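ORF10 (Moritella marina, PDB 6RIW) forms the ketosynthase-chain length factor part of a polyunsaturated fatty acid synthase and probably catalyses condensation steps that build 3-oxoacyl chains on acyl carrier protein. Local coordinates at residues 56-61 against 231-236; 63-68 against 259-264; 122-127 against 224-229; 126-131 against 166-171; 236-241 against 636-641. One frame throughout, in Å; residues are numbered along the deposited sequence.

Interaction 1. Residues 56-61 against 231-236; sequences DKFYCV and VNMGFS
A Met-aromatic contact between Phe-58 and Met-233 joins the irregular loop that leads into strand 62-64 to helix 228-237, within the first ketosynthase domain. Met-233 SD is 5.0 Å from the centroid of the Phe-58 ring and 55° off its normal, an oblique approach, and the two side chains cross at about a right angle. A bend at chi2 (-63°) carries SD back to the loop backbone, 3.6 Å from Lys-57 C. CE then continues to Asp-56 O at 3.4 Å and to Phe-58 CD2 at 3.6 Å, so the methionine tip lies against both loop backbone and ring. Asn-232 adds its CB, 3.7 Å from Phe-58 CD2, with its amide plane turned 77° from the ring.

One turn further along the helix, Ser-236 OG is pressed against Phe-58 CB at 3.0 Å. This hydroxyl donates back to Asn-232 O at 2.8 Å, and that carbonyl also takes Ser-236 N, the two donors arriving on opposite faces of its plane. The same OG accepts a weak, long bond from Tyr-59 N at 3.4 Å. Tyr-59 lays its ring edge against Ser-236 O, while its OH bonds to Tyr-241 O.

Asp-56 turns away from this helix and forms salt bridges with Arg-594 and Lys-625, in the second half of the chain, probably the chain length factor. Met-233 also touches Tyr-591 and Val-595 there. The arrangement is loop-on-helix packing in the N-terminal half of a thiolase-like ketosynthase fold, close to the interface with the second ketosynthase-like domain.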
# COMPACT_ATOMS: atom_id res chain seq x y z
N ASP A 56 -8.89 -23.66 1.67
CA ASP A 56 -9.96 -22.66 1.75
C ASP A 56 -10.55 -22.57 3.15
O ASP A 56 -11.72 -22.22 3.31
CB ASP A 56 -11.07 -22.91 0.72
CG ASP A 56 -10.56 -23.02 -0.73
OD1 ASP A 56 -9.64 -22.28 -1.13
OD2 ASP A 56 -11.08 -23.88 -1.46
N LYS A 57 -9.74 -22.86 4.18
CA LYS A 57 -10.17 -22.80 5.57
C LYS A 57 -9.12 -22.06 6.40
O LYS A 57 -7.92 -22.11 6.10
CB LYS A 57 -10.36 -24.21 6.17
CG LYS A 57 -11.29 -25.10 5.41
CD LYS A 57 -12.74 -24.71 5.65
CE LYS A 57 -13.67 -25.75 5.05
NZ LYS A 57 -15.07 -25.26 4.98
N PHE A 58 -9.56 -21.35 7.44
CA PHE A 58 -8.61 -20.90 8.44
C PHE A 58 -8.73 -21.76 9.69
O PHE A 58 -9.75 -22.41 9.90
CB PHE A 58 -8.74 -19.40 8.77
CG PHE A 58 -10.15 -18.85 8.76
CD1 PHE A 58 -11.09 -19.31 9.65
CD2 PHE A 58 -10.48 -17.82 7.90
CE1 PHE A 58 -12.37 -18.77 9.66
CE2 PHE A 58 -11.75 -17.26 7.90
CZ PHE A 58 -12.71 -17.74 8.78
N TYR A 59 -7.66 -21.84 10.48
CA TYR A 59 -7.69 -22.70 11.66
C TYR A 59 -7.63 -21.90 12.95
O TYR A 59 -7.43 -22.47 14.02
CB TYR A 59 -6.57 -23.75 11.62
CG TYR A 59 -5.14 -23.24 11.72
CD1 TYR A 59 -4.47 -23.21 12.93
CD2 TYR A 59 -4.45 -22.84 10.58
CE1 TYR A 59 -3.16 -22.77 13.01
CE2 TYR A 59 -3.14 -22.41 10.64
CZ TYR A 59 -2.50 -22.36 11.86
OH TYR A 59 -1.20 -21.92 11.91
N CYS A 60 -7.81 -20.58 12.87
CA CYS A 60 -7.85 -19.73 14.05
C CYS A 60 -8.75 -18.54 13.75
O CYS A 60 -8.66 -17.96 12.66
CB CYS A 60 -6.43 -19.26 14.42
SG CYS A 60 -6.31 -18.09 15.82
N VAL A 61 -9.64 -18.20 14.69
CA VAL A 61 -10.51 -17.02 14.53
C VAL A 61 -10.20 -15.94 15.56
O VAL A 61 -10.87 -14.89 15.56
CB VAL A 61 -12.00 -17.39 14.58
CG1 VAL A 61 -12.37 -18.29 13.40
CG2 VAL A 61 -12.36 -18.06 15.90
N VAL A 231 -7.20 -11.67 5.42
CA VAL A 231 -6.08 -11.68 6.37
C VAL A 231 -5.91 -13.06 6.99
O VAL A 231 -4.80 -13.60 7.12
CB VAL A 231 -6.29 -10.61 7.45
CG1 VAL A 231 -5.27 -10.79 8.57
CG2 VAL A 231 -6.21 -9.22 6.82
N ASN A 232 -7.02 -13.64 7.45
CA ASN A 232 -6.91 -14.87 8.22
C ASN A 232 -6.61 -16.07 7.33
O ASN A 232 -5.92 -17.00 7.76
CB ASN A 232 -8.19 -15.08 9.03
CG ASN A 232 -8.26 -14.18 10.25
OD1 ASN A 232 -7.75 -13.05 10.26
ND2 ASN A 232 -8.88 -14.69 11.32
N MET A 233 -7.12 -16.07 6.10
CA MET A 233 -6.69 -17.09 5.15
C MET A 233 -5.19 -17.01 4.90
O MET A 233 -4.51 -18.04 4.78
CB MET A 233 -7.47 -16.95 3.83
CG MET A 233 -8.93 -17.34 3.93
SD MET A 233 -9.18 -19.10 4.35
CE MET A 233 -10.96 -19.12 4.60
N GLY A 234 -4.65 -15.79 4.84
CA GLY A 234 -3.22 -15.64 4.64
C GLY A 234 -2.41 -16.20 5.80
O GLY A 234 -1.48 -16.98 5.61
N PHE A 235 -2.73 -15.79 7.02
CA PHE A 235 -1.96 -16.30 8.15
C PHE A 235 -2.19 -17.79 8.36
O PHE A 235 -1.32 -18.48 8.92
CB PHE A 235 -2.30 -15.50 9.42
CG PHE A 235 -1.63 -14.15 9.47
CD1 PHE A 235 -0.25 -14.04 9.32
CD2 PHE A 235 -2.38 -13.00 9.61
CE1 PHE A 235 0.37 -12.79 9.33
CE2 PHE A 235 -1.77 -11.75 9.62
CZ PHE A 235 -0.39 -11.65 9.49
N SER A 236 -3.33 -18.33 7.89
CA SER A 236 -3.49 -19.77 7.93
C SER A 236 -2.57 -20.47 6.94
O SER A 236 -1.95 -21.48 7.28
CB SER A 236 -4.95 -20.15 7.68
OG SER A 236 -5.74 -19.62 8.73

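Interaction 2. Residues 63-68 against 259-264; sequences GGYISD and AGEGAG
Glu-261 stretches from its strand to the backbone of Ile-66 and brings its carboxylate up beside Tyr-65. Its CG occupies the crowded position between the backbone N and the carbonyl carbon (chi1 50°), and the chain runs extended from there. CG passes 3.4 Å from Gly-64 O. OE2 then accepts from Ile-66 N at 3.0 Å in an almost straight bond (176°), using its anti lone pair, the one away from OE1. Beyond the Gly-64 to Gly-260 bridge, then, it is a side-chain oxygen that takes the backbone N-H of Ile-66.

The carboxylate carbon CD lies at the edge of the Tyr-65 ring, in its plane and 3.8 Å from CD1, with the two flat groups 87° apart. Ile-66 turns toward the other strand and sets CD1 3.7 Å from Glu-261 O, a buried carbonyl that has no polar partner in the model; CG1 and CD1 of Ile-66 also lie beside Gly-262 CA. Trp-92 of helix 88-104 packs on both Ile-66 and Glu-261.

The backbones themselves run parallel. Gly-64 N donates to Ala-259 O at 2.9 Å, and Glu-261 N to Gly-64 O at 3.0 Å. Gly-64 and Gly-260 come within 4.1 Å, CA to CA, and Gly-260 CA makes a CA-H...O contact with Gly-64 O. Two facing glycines allow so close an approach. At the backbone angles of Gly-262, with phi positive, a CB would run into the preceding carbonyl oxygen. The whole is a parallel pairing of the short strand 62-64 with strand 259-270.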
# COMPACT_ATOMS: atom_id res chain seq x y z
N GLY A 63 -8.34 -12.78 17.26
CA GLY A 63 -7.64 -11.60 16.79
C GLY A 63 -7.98 -10.41 17.65
O GLY A 63 -8.72 -10.51 18.63
N GLY A 64 -7.41 -9.26 17.28
CA GLY A 64 -7.75 -8.02 17.92
C GLY A 64 -8.67 -7.24 17.01
O GLY A 64 -8.23 -6.76 15.97
N TYR A 65 -9.96 -7.13 17.35
CA TYR A 65 -10.92 -6.51 16.45
C TYR A 65 -11.49 -5.24 17.06
O TYR A 65 -11.46 -5.04 18.28
CB TYR A 65 -12.06 -7.48 16.10
CG TYR A 65 -11.51 -8.71 15.46
CD1 TYR A 65 -10.96 -8.66 14.19
CD2 TYR A 65 -11.51 -9.93 16.14
CE1 TYR A 65 -10.43 -9.79 13.60
CE2 TYR A 65 -10.99 -11.07 15.56
CZ TYR A 65 -10.45 -10.99 14.29
OH TYR A 65 -9.92 -12.13 13.72
N ILE A 66 -11.98 -4.38 16.17
CA ILE A 66 -12.64 -3.13 16.55
C ILE A 66 -14.12 -3.45 16.64
O ILE A 66 -14.77 -3.70 15.62
CB ILE A 66 -12.39 -2.02 15.52
CG1 ILE A 66 -10.90 -1.74 15.36
CG2 ILE A 66 -13.15 -0.73 15.92
CD1 ILE A 66 -10.17 -1.50 16.70
N SER A 67 -14.67 -3.44 17.85
CA SER A 67 -16.07 -3.76 18.08
C SER A 67 -16.83 -2.51 18.48
O SER A 67 -16.31 -1.68 19.23
CB SER A 67 -16.21 -4.83 19.16
OG SER A 67 -15.53 -6.01 18.77
N ASP A 68 -18.06 -2.39 17.97
CA ASP A 68 -19.03 -1.40 18.46
C ASP A 68 -18.52 0.04 18.31
O ASP A 68 -18.75 0.89 19.17
CB ASP A 68 -19.41 -1.70 19.91
CG ASP A 68 -19.95 -3.11 20.07
OD1 ASP A 68 -20.84 -3.50 19.27
OD2 ASP A 68 -19.48 -3.84 20.97
N ALA A 259 -3.65 -11.87 14.60
CA ALA A 259 -3.65 -10.61 13.87
C ALA A 259 -4.71 -9.66 14.43
O ALA A 259 -5.47 -10.01 15.33
CB ALA A 259 -3.86 -10.87 12.38
N GLY A 260 -4.77 -8.44 13.89
CA GLY A 260 -5.63 -7.42 14.47
C GLY A 260 -5.85 -6.29 13.48
O GLY A 260 -5.29 -6.27 12.38
N GLU A 261 -6.67 -5.33 13.91
CA GLU A 261 -7.05 -4.21 13.06
C GLU A 261 -7.15 -2.97 13.94
O GLU A 261 -7.17 -3.05 15.17
CB GLU A 261 -8.38 -4.51 12.34
CG GLU A 261 -9.45 -4.99 13.30
CD GLU A 261 -10.80 -5.25 12.62
OE1 GLU A 261 -10.82 -5.59 11.40
OE2 GLU A 261 -11.84 -5.11 13.30
N GLY A 262 -7.20 -1.81 13.29
CA GLY A 262 -7.36 -0.56 14.00
C GLY A 262 -6.59 0.54 13.31
O GLY A 262 -6.16 0.39 12.16
N ALA A 263 -6.38 1.65 14.04
CA ALA A 263 -5.77 2.84 13.46
C ALA A 263 -5.16 3.69 14.56
O ALA A 263 -5.57 3.61 15.72
CB ALA A 263 -6.78 3.67 12.66
N GLY A 264 -4.17 4.49 14.18
CA GLY A 264 -3.58 5.45 15.10
C GLY A 264 -3.05 6.65 14.34
O GLY A 264 -2.74 6.57 13.15

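Interaction 3. Residues 122-127 against 224-229; sequences LSFPTK and SAADPM
Ala-226, Lys-127 and Asp-227 carry this contact, in which the loop after strand 115-120 packs on the link from strand 217-224 into helix 228-237 of the ketosynthase fold. Asp-227 is the N-cap of that helix.

Ala-226 is gripped by its methyl. CB meets Phe-124 CB at 3.6 Å and sits at the edge of the Phe-124 ring, near its plane, while Leu-122 CD1 touches it at 3.9 Å. Leu-122 also puts CD2 over one face of the same ring, toward the rim, so the leucine and the alanine confine the phenylalanine from different directions.

Asp-227 N donates to Pro-125 O at 2.8 Å in a practically straight bond (178°). Its CG stands anti to the backbone N (chi1 175°), and OD1 accepts from Met-229 N at 3.0 Å, the capping bond, which comes from above the carboxylate plane, 60° out of it. OD2 is taken by Asn-130 ND2 and by a salt bridge to Arg-592, which lies in the second domain of the chain.

Lys-127 lays its aliphatic part across Pro-228 at about a right angle, CG 3.9 Å from Pro-228 CD. The chain bends at chi3 and again at chi4, which turns NZ to the side, where it shares a water with the backbone N of the same residue. NZ forms a salt bridge with Asp-88. It donates to that water, 2.9 Å away; Lys-127 N donates to it at 3.0 Å, and the water in turn donates to Ala-225 O at 2.7 Å.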
# COMPACT_ATOMS: atom_id res chain seq x y z
N LEU A 122 -2.47 -1.16 4.35
CA LEU A 122 -2.41 -2.42 3.61
C LEU A 122 -2.99 -2.25 2.21
O LEU A 122 -3.99 -1.56 2.01
CB LEU A 122 -3.22 -3.51 4.33
CG LEU A 122 -2.64 -4.03 5.64
CD1 LEU A 122 -3.68 -4.78 6.49
CD2 LEU A 122 -1.44 -4.93 5.32
N SER A 123 -2.37 -2.91 1.23
CA SER A 123 -2.91 -2.96 -0.13
C SER A 123 -3.78 -4.19 -0.33
O SER A 123 -3.63 -4.87 -1.35
CB SER A 123 -1.77 -2.92 -1.14
OG SER A 123 -1.16 -1.64 -1.14
N PHE A 124 -4.65 -4.51 0.63
CA PHE A 124 -5.51 -5.70 0.57
C PHE A 124 -6.95 -5.32 0.29
O PHE A 124 -7.38 -4.22 0.63
CB PHE A 124 -5.51 -6.43 1.91
CG PHE A 124 -4.25 -7.17 2.25
CD1 PHE A 124 -3.24 -7.35 1.32
CD2 PHE A 124 -4.10 -7.71 3.52
CE1 PHE A 124 -2.09 -8.05 1.67
CE2 PHE A 124 -2.97 -8.42 3.87
CZ PHE A 124 -1.96 -8.59 2.93
N PRO A 125 -7.76 -6.25 -0.24
CA PRO A 125 -9.21 -6.01 -0.32
C PRO A 125 -9.76 -5.62 1.04
O PRO A 125 -9.29 -6.08 2.08
CB PRO A 125 -9.76 -7.37 -0.76
CG PRO A 125 -8.59 -8.02 -1.57
CD PRO A 125 -7.34 -7.52 -0.84
N THR A 126 -10.80 -4.79 1.02
CA THR A 126 -11.52 -4.41 2.23
C THR A 126 -12.92 -5.00 2.19
O THR A 126 -13.36 -5.57 1.18
CB THR A 126 -11.61 -2.89 2.40
OG1 THR A 126 -12.46 -2.35 1.38
CG2 THR A 126 -10.22 -2.22 2.36
N LYS A 127 -13.64 -4.86 3.30
CA LYS A 127 -15.00 -5.40 3.31
C LYS A 127 -15.87 -4.69 2.28
O LYS A 127 -16.75 -5.33 1.68
CB LYS A 127 -15.59 -5.29 4.72
CG LYS A 127 -14.79 -6.05 5.78
CD LYS A 127 -15.54 -6.05 7.14
CE LYS A 127 -15.60 -4.63 7.72
NZ LYS A 127 -14.24 -4.06 8.09
N SER A 224 -5.12 -0.42 9.64
CA SER A 224 -5.18 -1.83 9.25
C SER A 224 -6.66 -2.18 9.27
O SER A 224 -7.24 -2.36 10.35
CB SER A 224 -4.36 -2.69 10.22
OG SER A 224 -4.70 -4.07 10.12
N ALA A 225 -7.29 -2.24 8.09
CA ALA A 225 -8.72 -2.54 7.98
C ALA A 225 -9.00 -3.39 6.75
O ALA A 225 -10.00 -3.19 6.04
CB ALA A 225 -9.55 -1.26 7.93
N ALA A 226 -8.12 -4.33 6.46
CA ALA A 226 -8.36 -5.27 5.38
C ALA A 226 -9.50 -6.23 5.73
O ALA A 226 -9.83 -6.44 6.90
CB ALA A 226 -7.08 -6.08 5.10
N ASP A 227 -10.07 -6.83 4.69
CA ASP A 227 -11.06 -7.89 4.84
C ASP A 227 -10.48 -8.98 5.74
O ASP A 227 -9.49 -9.64 5.39
CB ASP A 227 -11.43 -8.46 3.46
CG ASP A 227 -12.38 -9.65 3.53
OD1 ASP A 227 -12.84 -10.00 4.64
OD2 ASP A 227 -12.67 -10.24 2.46
N PRO A 228 -11.05 -9.16 6.94
CA PRO A 228 -10.52 -10.19 7.85
C PRO A 228 -10.44 -11.58 7.26
O PRO A 228 -9.54 -12.35 7.65
CB PRO A 228 -11.49 -10.13 9.04
CG PRO A 228 -12.02 -8.69 9.02
CD PRO A 228 -12.15 -8.38 7.54
N MET A 229 -11.34 -11.95 6.34
CA MET A 229 -11.24 -13.26 5.72
C MET A 229 -9.97 -13.38 4.89
O MET A 229 -9.30 -14.42 4.90
CB MET A 229 -12.47 -13.57 4.86
CG MET A 229 -12.38 -14.93 4.20
SD MET A 229 -13.68 -15.26 2.99
CE MET A 229 -15.07 -15.34 4.11
O HOH W 1 -12.69 -3.35 5.71

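Interaction 4. Residues 126-131 against 166-171; sequences TKSSNQ and ADNALV
Thr-126 and Val-171 reach toward each other tip to tip, methyl against methyl, with Thr-126 CG2 3.9 Å from Val-171 CG2. CG1 of the valine stands anti to its backbone N (chi1 163°) and also touches the threonine methyl; CG2, beside the N, also meets Ser-129 CB at 4.0 Å. Ser-129 CB is pushed close against Asn-168 O, at 3.4 Å. Ser-128 and Asn-168 also point at each other, and Ser-128 CB lies 3.8 Å from the amide carbon CG of Asn-168. Their polar ends find Asp-87: Ser-128 OG bonds to Asp-87 OD1, and Asn-168 OD1 to Asp-87 N.

Thr-126 and Ser-129 form a capping box at the start of helix 129-148. Ser-129 N donates to Thr-126 OG1 at 3.0 Å (165°), and Thr-126 N returns the bond to Ser-129 OG at 2.9 Å (164°). Ser-129 OG is gripped a second time by His-589 NE2, which comes from the partner domain of the same chain. Facing the box, residues 166-169 make a 3-10 turn, followed by an inverse gamma turn centred on Leu-170 that leads to Val-171. A water between the two segments donates to Asn-168 O at 2.8 Å; its link to Thr-126 OG1 is modelled too short to be trusted in detail.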
# COMPACT_ATOMS: atom_id res chain seq x y z
N THR A 126 -10.80 -4.79 1.02
CA THR A 126 -11.52 -4.41 2.23
C THR A 126 -12.92 -5.00 2.19
O THR A 126 -13.36 -5.57 1.18
CB THR A 126 -11.61 -2.89 2.40
OG1 THR A 126 -12.46 -2.35 1.38
CG2 THR A 126 -10.22 -2.22 2.36
N LYS A 127 -13.64 -4.86 3.30
CA LYS A 127 -15.00 -5.40 3.31
C LYS A 127 -15.87 -4.69 2.28
O LYS A 127 -16.75 -5.33 1.68
CB LYS A 127 -15.59 -5.29 4.72
CG LYS A 127 -14.79 -6.05 5.78
CD LYS A 127 -15.54 -6.05 7.14
CE LYS A 127 -15.60 -4.63 7.72
NZ LYS A 127 -14.24 -4.06 8.09
N SER A 128 -15.58 -3.42 1.99
CA SER A 128 -16.36 -2.67 1.00
C SER A 128 -15.87 -2.90 -0.42
O SER A 128 -16.69 -2.97 -1.34
CB SER A 128 -16.33 -1.17 1.32
OG SER A 128 -16.89 -0.93 2.61
N SER A 129 -14.56 -2.96 -0.65
CA SER A 129 -14.09 -3.12 -2.03
C SER A 129 -14.59 -4.43 -2.65
O SER A 129 -14.88 -4.47 -3.86
CB SER A 129 -12.56 -3.00 -2.10
OG SER A 129 -11.89 -4.13 -1.56
N ASN A 130 -14.75 -5.48 -1.83
CA ASN A 130 -15.32 -6.75 -2.30
C ASN A 130 -16.64 -6.53 -3.02
O ASN A 130 -16.92 -7.19 -4.03
CB ASN A 130 -15.57 -7.70 -1.12
CG ASN A 130 -14.31 -8.28 -0.52
OD1 ASN A 130 -13.25 -8.30 -1.13
ND2 ASN A 130 -14.44 -8.78 0.71
N GLN A 131 -17.48 -5.62 -2.51
CA GLN A 131 -18.82 -5.45 -3.07
C GLN A 131 -18.77 -4.98 -4.51
O GLN A 131 -19.71 -5.22 -5.28
CB GLN A 131 -19.64 -4.45 -2.23
CG GLN A 131 -19.94 -4.88 -0.81
CD GLN A 131 -21.23 -5.68 -0.70
OE1 GLN A 131 -21.90 -5.95 -1.71
NE2 GLN A 131 -21.59 -6.09 0.52
N ALA A 166 -17.88 3.77 -5.56
CA ALA A 166 -16.66 3.35 -6.26
C ALA A 166 -15.37 3.75 -5.55
O ALA A 166 -14.35 3.06 -5.69
CB ALA A 166 -16.66 3.94 -7.67
N ASP A 167 -15.37 4.87 -4.82
CA ASP A 167 -14.14 5.28 -4.14
C ASP A 167 -13.66 4.24 -3.13
O ASP A 167 -12.50 4.26 -2.72
CB ASP A 167 -14.34 6.63 -3.42
CG ASP A 167 -14.31 7.85 -4.37
OD1 ASP A 167 -13.95 7.72 -5.57
OD2 ASP A 167 -14.64 8.97 -3.90
N ASN A 168 -14.54 3.33 -2.69
CA ASN A 168 -14.12 2.23 -1.83
C ASN A 168 -13.16 1.25 -2.51
O ASN A 168 -12.55 0.43 -1.82
CB ASN A 168 -15.36 1.50 -1.32
CG ASN A 168 -16.09 2.31 -0.25
OD1 ASN A 168 -15.52 2.59 0.81
ND2 ASN A 168 -17.33 2.72 -0.53
N ALA A 169 -12.98 1.32 -3.81
CA ALA A 169 -11.98 0.46 -4.43
C ALA A 169 -10.59 1.10 -4.47
O ALA A 169 -9.61 0.43 -4.86
CB ALA A 169 -12.40 0.10 -5.86
N LEU A 170 -10.47 2.38 -4.09
CA LEU A 170 -9.19 3.08 -4.08
C LEU A 170 -8.54 2.85 -2.72
O LEU A 170 -8.50 3.72 -1.83
CB LEU A 170 -9.38 4.57 -4.38
CG LEU A 170 -10.16 4.91 -5.67
CD1 LEU A 170 -10.37 6.41 -5.79
CD2 LEU A 170 -9.43 4.38 -6.90
N VAL A 171 -8.07 1.62 -2.54
CA VAL A 171 -7.78 1.15 -1.18
C VAL A 171 -6.44 1.69 -0.68
O VAL A 171 -6.33 2.14 0.47
CB VAL A 171 -7.84 -0.39 -1.16
CG1 VAL A 171 -7.16 -0.92 0.09
CG2 VAL A 171 -9.31 -0.86 -1.21
O HOH W 2 -12.58 0.14 0.93

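Interaction 5. Residues 236-241 against 636-641; sequences SIFQAY and QYTSFI
Phe-238 leans across to Tyr-637, Thr-638 and Ile-641. At its CB the side chain turns so that CG stands anti to the carbonyl carbon (chi1 -64°), and the ring then extends to the other segment. CE1 lies 3.8 Å from Tyr-637 CB and 3.9 Å from Thr-638 CG2, both oblique to the ring. CZ, the tip, meets Ile-641 CD1 at 3.9 Å; that methyl lies at the ring edge, near its plane, and touches CE2 as well.

The edge of Tyr-637 is turned toward the face of Phe-238 in an offset edge-to-face (T-shaped) pair, centroids 6.0 Å apart and planes at 82°. Phe-238 stands where helix 228-237 runs out into a Schellman motif, with Gln-239 at positive phi. Residues 638-641 make a type I turn, and the contact joins the two ketosynthase-like halves of the didomain. Ile-237 adds its CG2, 3.9 Å from Tyr-637 CD2. Tyr-637 is held from within its own segment by Phe-640 CD2, 3.6 Å above the centre of one ring face, and its OH bonds to Phe-230 O.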
# COMPACT_ATOMS: atom_id res chain seq x y z
N SER A 236 -3.33 -18.33 7.89
CA SER A 236 -3.49 -19.77 7.93
C SER A 236 -2.57 -20.47 6.94
O SER A 236 -1.95 -21.48 7.28
CB SER A 236 -4.95 -20.15 7.68
OG SER A 236 -5.74 -19.62 8.73
N ILE A 237 -2.44 -19.95 5.70
CA ILE A 237 -1.55 -20.63 4.75
C ILE A 237 -0.09 -20.43 5.14
O ILE A 237 0.76 -21.30 4.88
CB ILE A 237 -1.82 -20.18 3.29
CG1 ILE A 237 -1.07 -21.09 2.31
CG2 ILE A 237 -1.42 -18.78 3.05
CD1 ILE A 237 -1.67 -22.50 2.20
N PHE A 238 0.24 -19.31 5.78
CA PHE A 238 1.57 -19.12 6.34
C PHE A 238 1.83 -19.98 7.58
O PHE A 238 2.97 -20.01 8.06
CB PHE A 238 1.78 -17.65 6.73
CG PHE A 238 1.76 -16.69 5.55
CD1 PHE A 238 1.94 -17.14 4.26
CD2 PHE A 238 1.57 -15.34 5.77
CE1 PHE A 238 1.94 -16.26 3.18
CE2 PHE A 238 1.56 -14.44 4.70
CZ PHE A 238 1.74 -14.91 3.40
N GLN A 239 0.80 -20.65 8.11
CA GLN A 239 0.88 -21.40 9.37
C GLN A 239 1.40 -20.51 10.51
O GLN A 239 2.20 -20.94 11.36
CB GLN A 239 1.76 -22.64 9.22
CG GLN A 239 1.23 -23.69 8.26
CD GLN A 239 2.20 -24.85 8.13
OE1 GLN A 239 2.79 -25.31 9.11
NE2 GLN A 239 2.40 -25.32 6.90
N ALA A 240 0.94 -19.26 10.54
CA ALA A 240 1.41 -18.29 11.52
C ALA A 240 0.61 -18.30 12.81
O ALA A 240 1.09 -17.78 13.82
CB ALA A 240 1.39 -16.88 10.92
N TYR A 241 -0.59 -18.88 12.81
CA TYR A 241 -1.40 -19.02 14.01
C TYR A 241 -0.88 -20.16 14.89
O TYR A 241 -0.42 -21.19 14.38
CB TYR A 241 -2.86 -19.29 13.64
CG TYR A 241 -3.59 -18.12 13.01
CD1 TYR A 241 -3.73 -16.92 13.68
CD2 TYR A 241 -4.18 -18.24 11.74
CE1 TYR A 241 -4.42 -15.85 13.09
CE2 TYR A 241 -4.87 -17.19 11.16
CZ TYR A 241 -4.99 -16.00 11.84
OH TYR A 241 -5.67 -14.95 11.29
N GLN A 636 2.65 -17.92 -3.49
CA GLN A 636 1.68 -17.08 -4.17
C GLN A 636 1.09 -16.05 -3.21
O GLN A 636 0.93 -14.88 -3.56
CB GLN A 636 0.57 -17.93 -4.80
CG GLN A 636 -0.35 -17.12 -5.70
CD GLN A 636 -1.71 -17.78 -5.96
OE1 GLN A 636 -2.12 -18.71 -5.25
NE2 GLN A 636 -2.41 -17.29 -6.97
N TYR A 637 0.77 -16.46 -1.98
CA TYR A 637 0.17 -15.48 -1.07
C TYR A 637 1.17 -14.40 -0.65
O TYR A 637 0.75 -13.25 -0.43
CB TYR A 637 -0.42 -16.16 0.16
CG TYR A 637 -1.79 -15.65 0.59
CD1 TYR A 637 -1.94 -14.46 1.28
CD2 TYR A 637 -2.93 -16.40 0.33
CE1 TYR A 637 -3.22 -14.02 1.69
CE2 TYR A 637 -4.18 -15.98 0.73
CZ TYR A 637 -4.34 -14.80 1.40
OH TYR A 637 -5.63 -14.43 1.77
N THR A 638 2.47 -14.71 -0.53
CA THR A 638 3.43 -13.64 -0.24
C THR A 638 3.42 -12.58 -1.34
O THR A 638 3.70 -11.40 -1.07
CB THR A 638 4.87 -14.16 -0.07
OG1 THR A 638 5.40 -14.61 -1.33
CG2 THR A 638 4.93 -15.28 0.96
N SER A 639 3.11 -12.96 -2.58
CA SER A 639 3.02 -11.98 -3.65
C SER A 639 1.72 -11.19 -3.63
O SER A 639 1.57 -10.25 -4.42
CB SER A 639 3.23 -12.63 -5.03
OG SER A 639 2.11 -13.42 -5.46
N PHE A 640 0.76 -11.55 -2.76
CA PHE A 640 -0.39 -10.68 -2.55
C PHE A 640 -0.04 -9.45 -1.70
O PHE A 640 -0.86 -8.54 -1.60
CB PHE A 640 -1.52 -11.44 -1.84
CG PHE A 640 -2.16 -12.54 -2.65
CD1 PHE A 640 -1.78 -12.83 -3.95
CD2 PHE A 640 -3.18 -13.30 -2.08
CE1 PHE A 640 -2.41 -13.86 -4.67
CE2 PHE A 640 -3.81 -14.30 -2.79
CZ PHE A 640 -3.41 -14.59 -4.09
N ILE A 641 1.15 -9.43 -1.08
CA ILE A 641 1.54 -8.41 -0.10
C ILE A 641 2.41 -7.38 -0.81
O ILE A 641 3.54 -7.69 -1.21
CB ILE A 641 2.28 -9.05 1.08
CG1 ILE A 641 1.43 -10.18 1.70
CG2 ILE A 641 2.67 -8.00 2.11
CD1 ILE A 641 2.19 -11.08 2.64

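Helix 228-237 ties most of the set together: its start belongs to interaction 3, its middle to interaction 1 and its end to interaction 5, the last two sharing Ser-236 with centres about 9 Å apart. Interaction 2 lies on strand 259-270, the next element along the chain, and touches both the helix and Ser-224 of interaction 3. Interaction 4 starts from the loop of interaction 3, sharing Thr-126 and Lys-127, and its centre is about 21 Å from that of interaction 1. Interactions 1 to 4 lie within the first ketosynthase half. Interaction 5 brings in residues 636-641 of the second, so the same helix serves both the inner packing and the didomain interface.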